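PDB 2YKK: CEL44C, which hydrolyses xyloglucan as a family 44 glycoside hydrolase with endo-glucanase activity, this chain being the family 44 catalytic portion of a longer multidomain protein. Local coordinates for residues I12-F17 with V423-S428; L107-M112 with G181-N186; A113-K118 with W135-N140; M356-Y361 with N389-K394. The protein carries 2 engineered substitutions. All coordinates share one frame; numbering follows the deposited sequence. Where two conformers were deposited one is given.

How the contacts relate
Contact 1 pairs strands 8-22 and 421-427 in the mixed beta sheet at one end of the molecule, whereas contacts 2 and 4 belong to the eight-stranded parallel barrel and contact 3 to a three-stranded sheet beside it. Residues 12-17 and 423-428 enclose the other three along the sequence, so the barrel is inserted between adjacent strands of the non-barrel domain. Contacts 1 and 3 lie farthest apart, with centres about 52 Å from each other. Contact 3 is nested within contact 2 and touches it: Pro-111 packs on Val-116. Contacts 2 and 4, with centres about 17 Å apart, meet where Leu-107 packs on Thr-357. Contact 4 lies near a bound buffer molecule, and contact 3 near the calcium.

Contact 1: residues I12-F17 with V423-S428; sequences IKVDTF and VSAQTS. Unlike the reference sequence in segment 12-17: Phe-17 (reference Ser).
The flat amide of Gln-426 is met at its oxygen end by Lys-13: NZ lies beyond OE1, 3.6 Å from it and slightly out of the amide plane. The two side chains run side by side, and bends at chi3 (47°) and chi4 bring NZ to that side. A water ties this polar row together: it donates to Lys-13 O (2.8 Å) and to Gln-426 OE1, and accepts from Ser-424 OG (2.8 Å from the water oxygen). Lys-13 and Gln-426 form an antiparallel hydrogen-bonded pair, 2.9 Å both from Lys-13 N to Gln-426 O and from Gln-426 N to Lys-13 O; Asp-15 N adds a bond to Ser-424 O (3.0 Å, 160°). The strand axes run at 171°. On the same face Asp-15 opens an Asx turn, its OD1 accepting from above the carboxylate plane the N-H of Phe-17, which differs from the reference serine.

Ile-12, Val-14, Ala-425 and Thr-427 line the other face. The Val-14 and Val-423 side chains cross at about a right angle, CG1 of the former 4.1 Å from CG2 of the latter, and Val-14 CG2 meets Ala-425 CB at 4.2 Å. Strands 433-439 and 446-453 pack here, while strand 460-467 bonds the opposite edge of 12-17. The chemistry therefore divides by face: a mostly apolar side directed into the beta domain, and a watered side where exposed Lys-13 and Gln-426 probably rely partly on solvent.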
# COMPACT_ATOMS: atom_id res chain seq x y z
N ILE A 12 17.95 16.94 -17.36
CA ILE A 12 17.80 15.73 -16.52
C ILE A 12 19.13 15.00 -16.53
O ILE A 12 19.66 14.67 -17.58
CB ILE A 12 16.68 14.85 -17.07
CG1 ILE A 12 15.35 15.59 -16.82
CG2 ILE A 12 16.66 13.40 -16.39
CD1 ILE A 12 14.13 14.90 -17.30
N LYS A 13 19.66 14.75 -15.34
CA LYS A 13 20.94 14.08 -15.23
C LYS A 13 20.70 12.70 -14.62
O LYS A 13 20.09 12.63 -13.55
CB LYS A 13 21.81 14.87 -14.28
CG LYS A 13 22.10 16.32 -14.73
CD LYS A 13 23.13 16.96 -13.76
CE LYS A 13 24.33 16.01 -13.51
NZ LYS A 13 24.91 16.10 -12.12
N VAL A 14 21.11 11.65 -15.31
CA VAL A 14 20.95 10.26 -14.83
C VAL A 14 22.34 9.65 -14.70
O VAL A 14 23.15 9.70 -15.64
CB VAL A 14 20.12 9.41 -15.81
CG1 VAL A 14 19.92 7.94 -15.25
CG2 VAL A 14 18.75 10.06 -15.99
N ASP A 15 22.64 9.12 -13.51
CA ASP A 15 23.96 8.56 -13.26
C ASP A 15 23.76 7.14 -12.73
O ASP A 15 23.35 6.96 -11.58
CB ASP A 15 24.72 9.42 -12.25
CG ASP A 15 26.14 8.90 -12.00
OD1 ASP A 15 26.44 7.75 -12.40
OD2 ASP A 15 26.94 9.67 -11.43
N THR A 16 24.04 6.15 -13.57
CA THR A 16 23.77 4.74 -13.23
C THR A 16 24.75 4.17 -12.22
O THR A 16 24.57 3.04 -11.75
CB THR A 16 23.83 3.82 -14.43
OG1 THR A 16 25.14 3.90 -15.02
CG2 THR A 16 22.75 4.20 -15.47
N PHE A 17 25.79 4.94 -11.90
CA PHE A 17 26.73 4.49 -10.86
C PHE A 17 26.33 4.98 -9.49
O PHE A 17 26.86 4.48 -8.48
CB PHE A 17 28.15 5.05 -11.12
CG PHE A 17 28.68 4.80 -12.51
CD1 PHE A 17 28.37 3.65 -13.24
CD2 PHE A 17 29.56 5.76 -13.10
CE1 PHE A 17 28.89 3.45 -14.52
CE2 PHE A 17 30.07 5.56 -14.39
CZ PHE A 17 29.75 4.41 -15.08
N VAL A 423 18.45 4.18 -9.65
CA VAL A 423 19.69 4.99 -9.75
C VAL A 423 19.34 6.46 -9.76
O VAL A 423 18.20 6.86 -9.99
CB VAL A 423 20.55 4.60 -10.98
CG1 VAL A 423 20.87 3.09 -11.00
CG2 VAL A 423 19.87 5.02 -12.33
N SER A 424 20.35 7.29 -9.51
CA SER A 424 20.13 8.74 -9.46
C SER A 424 19.56 9.33 -10.77
O SER A 424 20.11 9.13 -11.88
CB SER A 424 21.48 9.44 -9.11
OG SER A 424 21.35 10.88 -9.08
N ALA A 425 18.45 10.08 -10.62
CA ALA A 425 17.87 10.83 -11.70
C ALA A 425 17.46 12.17 -11.12
O ALA A 425 16.65 12.24 -10.17
CB ALA A 425 16.63 10.07 -12.33
N GLN A 426 18.03 13.24 -11.67
CA GLN A 426 17.76 14.57 -11.16
C GLN A 426 17.13 15.39 -12.28
O GLN A 426 17.47 15.21 -13.47
CB GLN A 426 19.04 15.25 -10.67
CG GLN A 426 19.80 14.58 -9.49
CD GLN A 426 21.19 15.25 -9.26
OE1 GLN A 426 22.14 15.06 -10.03
NE2 GLN A 426 21.28 16.06 -8.23
N THR A 427 16.25 16.30 -11.91
CA THR A 427 15.68 17.23 -12.92
C THR A 427 15.86 18.66 -12.46
O THR A 427 15.80 18.96 -11.26
CB THR A 427 14.19 16.96 -13.19
OG1 THR A 427 13.68 17.98 -14.05
CG2 THR A 427 13.31 17.04 -11.89
N SER A 428 16.03 19.55 -13.44
CA SER A 428 16.18 20.98 -13.13
C SER A 428 14.85 21.68 -12.79
O SER A 428 14.85 22.85 -12.40
CB SER A 428 16.85 21.68 -14.33
OG SER A 428 15.99 21.66 -15.46
O HOH W 1 21.93 12.13 -11.46

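Contact 2: residues L107-M112 with G181-N186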
# COMPACT_ATOMS: atom_id res chain seq x y z
N LEU A 107 -0.79 -10.64 1.60
CA LEU A 107 -0.87 -10.10 2.97
C LEU A 107 -2.34 -10.27 3.42
O LEU A 107 -3.24 -9.75 2.76
CB LEU A 107 -0.52 -8.61 2.92
CG LEU A 107 -0.79 -7.76 4.19
CD1 LEU A 107 -0.05 -8.33 5.39
CD2 LEU A 107 -0.43 -6.27 3.99
N VAL A 108 -2.56 -10.99 4.52
CA VAL A 108 -3.92 -11.37 4.97
C VAL A 108 -4.15 -10.75 6.35
O VAL A 108 -3.33 -10.90 7.26
CB VAL A 108 -3.97 -12.89 5.09
CG1 VAL A 108 -5.27 -13.35 5.85
CG2 VAL A 108 -3.87 -13.47 3.64
N THR A 109 -5.27 -10.10 6.53
CA THR A 109 -5.56 -9.43 7.79
C THR A 109 -6.18 -10.44 8.78
O THR A 109 -7.00 -11.27 8.36
CB THR A 109 -6.56 -8.32 7.51
OG1 THR A 109 -5.92 -7.33 6.67
CG2 THR A 109 -6.99 -7.63 8.80
N LEU A 110 -5.81 -10.33 10.05
CA LEU A 110 -6.30 -11.18 11.13
C LEU A 110 -7.09 -10.24 12.07
O LEU A 110 -6.82 -9.03 12.10
CB LEU A 110 -5.12 -11.80 11.88
CG LEU A 110 -4.23 -12.69 11.00
CD1 LEU A 110 -3.09 -13.21 11.88
CD2 LEU A 110 -5.04 -13.85 10.42
N PRO A 111 -8.05 -10.78 12.82
CA PRO A 111 -8.94 -9.90 13.61
C PRO A 111 -8.34 -9.61 15.02
O PRO A 111 -7.79 -10.53 15.66
CB PRO A 111 -10.23 -10.75 13.75
CG PRO A 111 -9.71 -12.20 13.74
CD PRO A 111 -8.51 -12.19 12.79
N MET A 112 -8.48 -8.37 15.49
CA MET A 112 -8.06 -8.00 16.85
C MET A 112 -9.11 -7.22 17.62
O MET A 112 -8.97 -7.05 18.83
CB MET A 112 -6.81 -7.08 16.81
CG MET A 112 -5.59 -7.79 17.02
SD MET A 112 -4.10 -6.79 17.31
CE MET A 112 -4.54 -5.16 16.82
N GLY A 181 2.46 -12.75 4.71
CA GLY A 181 2.24 -11.61 5.61
C GLY A 181 0.87 -11.69 6.31
O GLY A 181 -0.11 -12.08 5.69
N TYR A 182 0.85 -11.30 7.58
CA TYR A 182 -0.41 -11.16 8.33
C TYR A 182 -0.47 -9.76 8.92
O TYR A 182 0.50 -9.32 9.55
CB TYR A 182 -0.49 -12.19 9.47
CG TYR A 182 -0.57 -13.62 8.93
CD1 TYR A 182 -1.75 -14.11 8.35
CD2 TYR A 182 0.55 -14.45 8.93
CE1 TYR A 182 -1.81 -15.41 7.81
CE2 TYR A 182 0.47 -15.76 8.44
CZ TYR A 182 -0.69 -16.22 7.87
OH TYR A 182 -0.70 -17.47 7.37
N ALA A 183 -1.64 -9.10 8.85
CA ALA A 183 -1.79 -7.77 9.42
C ALA A 183 -2.63 -7.85 10.70
O ALA A 183 -3.56 -8.67 10.80
CB ALA A 183 -2.48 -6.84 8.37
N LEU A 184 -2.26 -7.02 11.68
CA LEU A 184 -2.92 -6.98 12.98
C LEU A 184 -4.16 -6.08 12.84
O LEU A 184 -4.13 -4.87 13.15
CB LEU A 184 -1.93 -6.43 14.05
CG LEU A 184 -0.67 -7.28 14.21
CD1 LEU A 184 0.30 -6.61 15.22
CD2 LEU A 184 -1.00 -8.69 14.65
N ASP A 185 -5.20 -6.69 12.28
CA ASP A 185 -6.50 -5.98 12.05
C ASP A 185 -6.28 -4.81 11.08
O ASP A 185 -5.43 -4.88 10.16
CB ASP A 185 -7.15 -5.61 13.42
CG ASP A 185 -8.69 -5.45 13.35
OD1 ASP A 185 -9.17 -4.45 12.77
OD2 ASP A 185 -9.39 -6.33 13.90
N ASN A 186 -7.06 -3.74 11.28
CA ASN A 186 -7.14 -2.64 10.29
C ASN A 186 -7.63 -1.39 10.97
O ASN A 186 -8.71 -1.44 11.58
CB ASN A 186 -8.15 -3.06 9.19
CG ASN A 186 -8.31 -2.01 8.12
OD1 ASN A 186 -9.35 -1.24 8.08
ND2 ASN A 186 -7.36 -1.95 7.23
O HOH W 2 -5.08 -4.94 7.58
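Leu-110 crosses Tyr-182 at a slant, its CD1 3.7 Å from Tyr-182 CB and its CD2 near the ring atom CD1. CG of Leu-110 stands anti to its carbonyl carbon (chi1 -61°), which directs the isobutyl group onto the tyrosine. Across the sheet's other side, Leu-107 CD1 reaches Ala-183 CB at 4.1 Å. Between these layers the backbones pair in parallel: Val-108 N to Gly-181 O, Ala-183 N to Val-108 O and Leu-110 N to Ala-183 O are hydrogen bonds, each 2.9 Å, while Asp-185 N to Leu-110 O is weak. These are neighbouring strands, third and fourth in order, of a (beta/alpha)8 barrel of the TIM type, their short axes 33° apart. At the end of the strand Leu-184 centres an inverse gamma turn, and Asp-185 takes over: its OD2 accepts from Met-112 N at 2.7 Å through the anti lone pair, nearly straight at 173°. Its OD1 accepts from Asn-186 N and, further out, is bonded by Thr-51 and Trp-191, so both carboxylate oxygens are engaged. Met-112 SD lies 3.9 Å from Leu-184 CB. A water donates to both Thr-109 OG1 (2.7 Å) and Asp-185 O (2.6 Å), and Leu-45 O holds the threonine hydroxyl from strand 42-45. Helices 159-170 and 205-222 press on Tyr-182, Leu-110 and Met-112 from outside the barrel.

Contact 3: residues A113-K118 with W135-N140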
# COMPACT_ATOMS: atom_id res chain seq x y z
N ALA A 113 -10.17 -6.76 16.99
CA ALA A 113 -11.09 -5.80 17.69
C ALA A 113 -11.95 -6.54 18.70
O ALA A 113 -12.47 -5.93 19.64
CB ALA A 113 -11.97 -5.07 16.70
N GLY A 114 -12.06 -7.86 18.53
CA GLY A 114 -12.51 -8.73 19.61
C GLY A 114 -13.60 -9.74 19.22
O GLY A 114 -13.79 -10.73 19.94
N TYR A 115 -14.33 -9.44 18.15
CA TYR A 115 -15.43 -10.29 17.69
C TYR A 115 -15.51 -10.36 16.18
O TYR A 115 -15.03 -9.45 15.48
CB TYR A 115 -16.81 -9.75 18.18
CG TYR A 115 -16.89 -9.65 19.70
CD1 TYR A 115 -16.43 -8.50 20.35
CD2 TYR A 115 -17.44 -10.68 20.45
CE1 TYR A 115 -16.50 -8.41 21.75
CE2 TYR A 115 -17.53 -10.58 21.86
CZ TYR A 115 -17.05 -9.44 22.47
OH TYR A 115 -17.13 -9.27 23.86
N VAL A 116 -16.17 -11.40 15.69
CA VAL A 116 -16.37 -11.54 14.26
C VAL A 116 -17.81 -11.95 14.00
O VAL A 116 -18.50 -12.46 14.87
CB VAL A 116 -15.35 -12.56 13.60
CG1 VAL A 116 -13.90 -12.06 13.75
CG2 VAL A 116 -15.54 -13.96 14.24
N ALA A 117 -18.27 -11.72 12.76
CA ALA A 117 -19.67 -12.00 12.41
C ALA A 117 -20.07 -13.45 12.58
O ALA A 117 -19.47 -14.37 11.95
CB ALA A 117 -19.94 -11.54 10.92
N LYS A 118 -21.15 -13.69 13.33
CA LYS A 118 -21.64 -15.06 13.54
C LYS A 118 -22.53 -15.52 12.37
O LYS A 118 -22.74 -16.72 12.19
CB LYS A 118 -22.41 -15.10 14.87
CG LYS A 118 -22.78 -16.55 15.36
CD LYS A 118 -23.16 -16.51 16.88
CE LYS A 118 -23.49 -17.93 17.35
NZ LYS A 118 -22.25 -18.82 17.52
N TRP A 135 -22.65 -12.29 17.07
CA TRP A 135 -21.14 -12.23 17.09
C TRP A 135 -20.52 -13.45 17.71
O TRP A 135 -21.03 -13.98 18.70
CB TRP A 135 -20.67 -11.01 17.89
CG TRP A 135 -21.22 -9.69 17.34
CD1 TRP A 135 -22.29 -8.98 17.84
CD2 TRP A 135 -20.78 -9.02 16.17
NE1 TRP A 135 -22.48 -7.83 17.08
CE2 TRP A 135 -21.56 -7.84 16.04
CE3 TRP A 135 -19.75 -9.26 15.24
CZ2 TRP A 135 -21.38 -6.95 15.01
CZ3 TRP A 135 -19.55 -8.35 14.21
CH2 TRP A 135 -20.35 -7.20 14.09
N ASN A 136 -19.39 -13.87 17.15
CA ASN A 136 -18.51 -14.84 17.85
C ASN A 136 -17.31 -14.11 18.45
O ASN A 136 -16.89 -13.09 17.89
CB ASN A 136 -18.01 -15.91 16.88
CG ASN A 136 -19.07 -16.91 16.51
OD1 ASN A 136 -19.95 -17.22 17.30
ND2 ASN A 136 -19.01 -17.40 15.29
N GLN A 137 -16.77 -14.59 19.57
CA GLN A 137 -15.62 -13.95 20.21
C GLN A 137 -14.34 -14.47 19.58
O GLN A 137 -14.26 -15.66 19.27
CB GLN A 137 -15.55 -14.34 21.69
CG GLN A 137 -16.65 -13.88 22.53
CD GLN A 137 -16.55 -14.61 23.84
OE1 GLN A 137 -15.56 -14.48 24.55
NE2 GLN A 137 -17.49 -15.47 24.08
N VAL A 138 -13.35 -13.59 19.41
CA VAL A 138 -12.03 -14.01 18.91
C VAL A 138 -11.12 -14.46 20.08
O VAL A 138 -11.05 -13.79 21.14
CB VAL A 138 -11.33 -12.82 18.19
CG1 VAL A 138 -9.88 -13.18 17.79
CG2 VAL A 138 -12.16 -12.38 16.96
N VAL A 139 -10.47 -15.61 19.90
CA VAL A 139 -9.46 -16.09 20.87
C VAL A 139 -8.18 -16.29 20.06
O VAL A 139 -8.22 -16.94 18.99
CB VAL A 139 -9.90 -17.39 21.55
CG1 VAL A 139 -8.79 -18.01 22.44
CG2 VAL A 139 -11.21 -17.13 22.36
N ASN A 140 -7.07 -15.74 20.55
CA ASN A 140 -5.85 -15.81 19.75
C ASN A 140 -5.26 -17.21 19.70
O ASN A 140 -4.82 -17.63 18.62
CB ASN A 140 -4.82 -14.83 20.31
CG ASN A 140 -5.20 -13.44 20.00
OD1 ASN A 140 -5.91 -13.20 19.01
ND2 ASN A 140 -4.80 -12.50 20.84
O HOH W 3 -21.36 -19.96 15.11
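Tyr-115 lies side by side with Gln-137, its CE2 3.5 Å from Gln-137 CG, and the carbonyl O of Asn-136 comes to the edge of the phenol ring near its plane. Two residues back from Gln-137, Trp-135 presents its own edge to Val-116 O, with CE3 at 3.5 Å. On the opposite face of the pair from Tyr-115, Val-116 CG1 meets Val-138 CG2 at 3.7 Å, the two side chains crossing at about a right angle. The strands run antiparallel, their short axes at 141°. Val-116 and Asn-136 are the hydrogen-bonded pair, 2.9 Å from Val-116 N to Asn-136 O and 2.8 Å from Asn-136 N to Val-116 O; Val-138 N adds a nearly straight bond (177°) to Gly-114 O.

A side-chain hydrogen bond runs from Lys-118 NZ to Asn-136 OD1, 2.8 Å, in the carbonyl plane and on a lone pair. CG of the lysine lies anti to N (chi1 -170°) and a final bend at chi4 turns NZ onto the amide; a water is its second partner. With an alanine here, Asn-136 OD1 would probably lose this lysine donor and the amide would be likelier to turn. The calcium, held by Glu-56, Asp-151, Asp-154 and Tyr-156, lies about 5 Å from the asparagine side chain.

This antiparallel pair extends to strand 156-158, which carries Tyr-156 and bonds Gln-137 and Val-139, while Val-138 rests on helix 159-170 and Asn-140 on helix 205-222.

Contact 4: residues M356-Y361 with N389-K394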
# COMPACT_ATOMS: atom_id res chain seq x y z
N MET A 356 2.97 1.00 3.00
CA MET A 356 1.80 1.87 2.86
C MET A 356 0.65 1.05 2.26
O MET A 356 0.56 0.94 1.03
CB MET A 356 2.18 3.02 1.91
CG MET A 356 1.06 4.05 1.75
SD MET A 356 1.57 5.47 0.70
CE MET A 356 2.71 6.25 1.79
N THR A 357 -0.16 0.40 3.10
CA THR A 357 -1.02 -0.69 2.63
C THR A 357 -2.37 -0.24 2.11
O THR A 357 -3.15 -1.06 1.63
CB THR A 357 -1.22 -1.78 3.71
OG1 THR A 357 -1.74 -1.17 4.90
CG2 THR A 357 0.15 -2.45 4.03
N GLU A 358 -2.65 1.06 2.22
CA GLU A 358 -3.71 1.68 1.40
C GLU A 358 -3.26 3.06 1.09
O GLU A 358 -2.74 3.73 1.98
CB GLU A 358 -5.03 1.85 2.17
CG GLU A 358 -5.71 0.48 2.44
CD GLU A 358 -7.00 0.60 3.28
OE1 GLU A 358 -7.60 1.69 3.34
OE2 GLU A 358 -7.43 -0.43 3.88
N TYR A 359 -3.53 3.50 -0.13
CA TYR A 359 -3.38 4.90 -0.54
C TYR A 359 -4.11 5.13 -1.86
O TYR A 359 -4.39 4.17 -2.61
CB TYR A 359 -1.90 5.31 -0.69
CG TYR A 359 -1.18 4.68 -1.86
CD1 TYR A 359 -0.69 3.37 -1.79
CD2 TYR A 359 -0.92 5.43 -3.02
CE1 TYR A 359 -0.03 2.81 -2.88
CE2 TYR A 359 -0.21 4.87 -4.08
CZ TYR A 359 0.19 3.57 -4.02
OH TYR A 359 0.92 3.00 -5.06
N SER A 360 -4.40 6.39 -2.15
CA SER A 360 -4.94 6.75 -3.46
C SER A 360 -4.76 8.24 -3.59
O SER A 360 -4.94 8.96 -2.58
CB SER A 360 -6.45 6.49 -3.50
OG SER A 360 -7.00 7.07 -4.70
N TYR A 361 -4.48 8.70 -4.80
CA TYR A 361 -4.38 10.15 -5.10
C TYR A 361 -5.62 10.66 -5.83
O TYR A 361 -5.65 11.81 -6.25
CB TYR A 361 -3.07 10.46 -5.88
CG TYR A 361 -1.94 10.46 -4.90
CD1 TYR A 361 -1.54 9.28 -4.29
CD2 TYR A 361 -1.34 11.68 -4.52
CE1 TYR A 361 -0.52 9.29 -3.29
CE2 TYR A 361 -0.31 11.72 -3.55
CZ TYR A 361 0.08 10.52 -2.93
OH TYR A 361 1.06 10.56 -1.95
N ASN A 389 0.16 -0.61 -1.35
CA ASN A 389 -1.04 -1.17 -2.01
C ASN A 389 -2.09 -0.10 -2.27
O ASN A 389 -2.66 0.47 -1.32
CB ASN A 389 -1.67 -2.28 -1.11
CG ASN A 389 -0.68 -3.41 -0.76
OD1 ASN A 389 -0.69 -4.52 -1.39
ND2 ASN A 389 0.15 -3.17 0.21
N TYR A 390 -2.37 0.15 -3.55
CA TYR A 390 -3.43 1.06 -3.93
C TYR A 390 -4.79 0.57 -3.39
O TYR A 390 -5.04 -0.65 -3.29
CB TYR A 390 -3.42 1.12 -5.44
CG TYR A 390 -4.57 1.90 -6.02
CD1 TYR A 390 -4.60 3.28 -5.90
CD2 TYR A 390 -5.60 1.25 -6.72
CE1 TYR A 390 -5.66 4.05 -6.49
CE2 TYR A 390 -6.67 2.02 -7.31
CZ TYR A 390 -6.66 3.39 -7.16
OH TYR A 390 -7.68 4.13 -7.70
N TRP A 391 -5.64 1.53 -3.03
CA TRP A 391 -7.06 1.18 -2.68
C TRP A 391 -7.99 1.95 -3.63
O TRP A 391 -7.91 3.18 -3.73
CB TRP A 391 -7.42 1.54 -1.19
CG TRP A 391 -8.87 1.10 -0.88
CD1 TRP A 391 -10.02 1.77 -1.23
CD2 TRP A 391 -9.29 -0.12 -0.23
NE1 TRP A 391 -11.15 1.02 -0.85
CE2 TRP A 391 -10.72 -0.13 -0.25
CE3 TRP A 391 -8.61 -1.21 0.33
CZ2 TRP A 391 -11.47 -1.21 0.28
CZ3 TRP A 391 -9.37 -2.28 0.89
CH2 TRP A 391 -10.78 -2.26 0.86
N LYS A 392 -8.90 1.25 -4.28
CA LYS A 392 -9.84 1.89 -5.20
C LYS A 392 -10.91 2.70 -4.44
O LYS A 392 -11.80 2.10 -3.85
CB LYS A 392 -10.57 0.83 -6.05
CG LYS A 392 -9.74 0.04 -7.01
CD LYS A 392 -10.66 -1.03 -7.71
CE LYS A 392 -11.53 -0.35 -8.78
NZ LYS A 392 -12.41 -1.44 -9.43
N LEU A 393 -10.83 4.03 -4.48
CA LEU A 393 -11.87 4.89 -3.89
C LEU A 393 -13.08 5.05 -4.82
O LEU A 393 -14.14 5.51 -4.38
CB LEU A 393 -11.31 6.29 -3.52
CG LEU A 393 -10.27 6.23 -2.41
CD1 LEU A 393 -9.73 7.63 -2.21
CD2 LEU A 393 -10.82 5.70 -1.11
N LYS A 394 -12.91 4.71 -6.08
CA LYS A 394 -14.01 4.75 -7.05
C LYS A 394 -14.14 3.38 -7.64
O LYS A 394 -13.18 2.75 -8.00
CB LYS A 394 -13.74 5.79 -8.14
CG LYS A 394 -13.82 7.23 -7.63
CD LYS A 394 -15.21 7.64 -7.14
CE LYS A 394 -15.34 9.16 -7.10
NZ LYS A 394 -14.50 9.73 -6.03
O HOH W 4 -8.94 5.65 -5.81
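Strands 353-359 and 387-390, joined by helix 367-382 in a beta-alpha-beta unit, are the seventh and eighth of the (beta/alpha)8 barrel, and their C-terminal ends meet here. Asn-389 N donates to Met-356 O at 2.9 Å and Trp-391 N to Tyr-359 O at 3.0 Å (166°); the bond from Tyr-359 N to Asn-389 O between them is weak. The Tyr-359 ring carries Tyr-390 CA over one face, has Asn-389 N at its edge in plane, and packs against helices 367-382 and 399-409.

Glu-358 lies side by side with Trp-391, the carboxylate turned 35° to the indole. Its OE1 stands 4.0 Å above one face of the Trp-391 ring, offset toward the rim, and its CD is 3.8 Å from Trp-391 CE3. The chain is extended beyond CG, which carries the carboxylate out to Arg-44, a salt-bridge partner of OE2, and Tyr-286, bonded to OE1. Shortening this side chain to an alanine is likely to cost Arg-44 this carboxylate partner and open a gap beside the Trp-391 face.

Farther along, one water links Ser-360 OG (2.6 Å), Tyr-390 OH (2.7 Å) and Leu-393 N (2.8 Å); Ser-360 OG also hydrogen-bonds with Gly-362 N, while Ser-360 CB packs on Leu-393 CD1. In clan GH-A-type (beta/alpha)8 glycosidases the nucleophile is a glutamate at the end of strand seven; the position of Glu-358 beside a bound buffer molecule, nearest atoms about 3 Å apart, is consistent with such a role, by inference only.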